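PDB 3IHU: transcriptional regulator, GntR family from Ralstonia eutropha, which probably binds DNA as a GntR-family transcription factor, with a winged helix-turn-helix region joined to a helical FCD domain. Local coordinates for residues A131-G134 with E135-S138. Numbering follows the deposited sequence.
Sequences AQDG and ETFS
D133 meets E135 and T136 as the N-cap of helix 134-152, in the FCD region of the chain. The short link from helix 112-130 leads into this cap. Q132 follows the C-terminal end of helix 112-130, closing it in a Schellman motif with positive phi (52°) and two bonds back into the last turn. The carboxylate of D133 swings over the first turn of the new helix because CG lies anti to the backbone N (chi1 -174°). OD1 then accepts from two backbone amides. The bond from T136 N is long at 3.3 Å but nearly straight (170°), and it reaches D133 OD1 from above the carboxylate plane. The bond from E135 N is weak and bent. Both amides point out of the helix start, so the bound carboxylate probably also gains from the positive end of the helix dipole. F137 N donates to D133 O at 3.0 Å as the first helical bond. T136 is modelled in two conformers. In the one described here, its side chain lies roughly perpendicular to that of D133, and T136 OG1 may add a second bond to D133 O (3.2 Å), tilted from the carbonyl plane. G134 begins the helix, and its carbonyl O takes the next backbone bond, from S138 N at 3.0 Å. From this turn the F137 ring packs against helices 112-130 and 179-195, on L125 and Y186 among others. S138 OG lies 3.0 Å from G134 O and also within reach of E30 OE2; which of the two takes its proton is left open. S138 CB lies 3.3 Å from G134 O.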
ATOM      1  N   ALA A 131      12.938   8.020 -13.710  1.00 30.66           N
ATOM      2  CA  ALA A 131      14.218   7.314 -13.436  1.00 31.44           C
ATOM      3  C   ALA A 131      14.068   5.789 -13.384  1.00 32.27           C
ATOM      4  O   ALA A 131      15.032   5.086 -13.125  1.00 32.51           O
ATOM      5  CB  ALA A 131      14.846   7.830 -12.124  1.00 31.12           C
ATOM      6  N   GLN A 132      12.841   5.290 -13.582  1.00 33.03           N
ATOM      7  CA  GLN A 132      12.506   3.834 -13.523  1.00 33.29           C
ATOM      8  C   GLN A 132      12.980   3.100 -12.247  1.00 33.23           C
ATOM      9  O   GLN A 132      13.241   1.869 -12.251  1.00 32.83           O
ATOM     10  CB  GLN A 132      12.930   3.100 -14.813  1.00 33.57           C
ATOM     11  CG  GLN A 132      11.940   3.361 -15.989  1.00 34.36           C
ATOM     12  CD  GLN A 132      12.439   2.826 -17.319  1.00 34.24           C
ATOM     13  OE1 GLN A 132      12.858   1.678 -17.417  1.00 34.08           O
ATOM     14  NE2 GLN A 132      12.386   3.658 -18.352  1.00 33.75           N
ATOM     15  N   ASP A 133      12.966   3.862 -11.142  1.00 32.70           N
ATOM     16  CA  ASP A 133      13.446   3.422  -9.827  1.00 31.15           C
ATOM     17  C   ASP A 133      12.296   2.935  -8.933  1.00 30.61           C
ATOM     18  O   ASP A 133      11.648   3.736  -8.236  1.00 29.75           O
ATOM     19  CB  ASP A 133      14.185   4.593  -9.188  1.00 30.97           C
ATOM     20  CG  ASP A 133      14.853   4.229  -7.880  1.00 30.97           C
ATOM     21  OD1 ASP A 133      14.516   3.187  -7.301  1.00 30.52           O
ATOM     22  OD2 ASP A 133      15.699   5.016  -7.416  1.00 34.08           O
ATOM     23  N   GLY A 134      12.066   1.614  -8.931  1.00 29.21           N
ATOM     24  CA  GLY A 134      10.998   1.012  -8.145  1.00 28.21           C
ATOM     25  C   GLY A 134      11.058   1.332  -6.653  1.00 26.88           C
ATOM     26  O   GLY A 134      10.019   1.429  -5.974  1.00 26.05           O
ATOM     27  N   GLU A 135      12.269   1.505  -6.131  1.00 25.58           N
ATOM     28  CA  GLU A 135      12.433   1.708  -4.700  1.00 24.94           C
ATOM     29  C   GLU A 135      11.915   3.076  -4.283  1.00 23.99           C
ATOM     30  O   GLU A 135      11.059   3.174  -3.375  1.00 24.91           O
ATOM     31  CB  GLU A 135      13.908   1.559  -4.292  1.00 25.35           C
ATOM     32  CG  GLU A 135      14.100   1.752  -2.769  1.00 27.02           C
ATOM     33  CD  GLU A 135      15.465   1.286  -2.255  1.00 31.03           C
ATOM     34  OE1 GLU A 135      16.311   0.794  -3.054  1.00 30.98           O
ATOM     35  OE2 GLU A 135      15.673   1.437  -1.032  1.00 32.91           O
ATOM     36  N   THR A 136      12.422   4.115  -4.951  1.00 22.66           N
ATOM     37  CA  THR A 136      12.036   5.489  -4.635  0.50 22.02           C
ATOM     38  C   THR A 136      10.592   5.737  -5.046  1.00 21.63           C
ATOM     39  O   THR A 136       9.895   6.522  -4.428  1.00 22.03           O
ATOM     40  CB  THR A 136      12.913   6.533  -5.351  0.50 22.09           C
ATOM     41  OG1 THR A 136      12.828   6.321  -6.763  0.50 21.31           O
ATOM     42  CG2 THR A 136      14.381   6.450  -4.891  0.50 21.57           C
ATOM     43  N   PHE A 137      10.109   5.052  -6.071  1.00 21.33           N
ATOM     44  CA  PHE A 137       8.712   5.228  -6.461  1.00 20.94           C
ATOM     45  C   PHE A 137       7.847   4.669  -5.341  1.00 22.42           C
ATOM     46  O   PHE A 137       6.892   5.307  -4.925  1.00 21.08           O
ATOM     47  CB  PHE A 137       8.395   4.544  -7.794  1.00 21.15           C
ATOM     48  CG  PHE A 137       7.023   4.862  -8.321  1.00 21.23           C
ATOM     49  CD1 PHE A 137       6.798   6.011  -9.028  1.00 21.90           C
ATOM     50  CD2 PHE A 137       5.945   4.008  -8.078  1.00 21.85           C
ATOM     51  CE1 PHE A 137       5.516   6.308  -9.497  1.00 21.70           C
ATOM     52  CE2 PHE A 137       4.692   4.301  -8.535  1.00 22.88           C
ATOM     53  CZ  PHE A 137       4.472   5.458  -9.257  1.00 22.01           C
ATOM     54  N   SER A 138       8.191   3.477  -4.849  1.00 23.39           N
ATOM     55  CA  SER A 138       7.415   2.864  -3.765  1.00 24.70           C
ATOM     56  C   SER A 138       7.409   3.729  -2.534  1.00 24.39           C
ATOM     57  O   SER A 138       6.376   3.819  -1.863  1.00 24.30           O
ATOM     58  CB  SER A 138       7.933   1.501  -3.367  1.00 24.34           C
ATOM     59  OG  SER A 138       7.607   0.568  -4.341  1.00 27.88           O
TER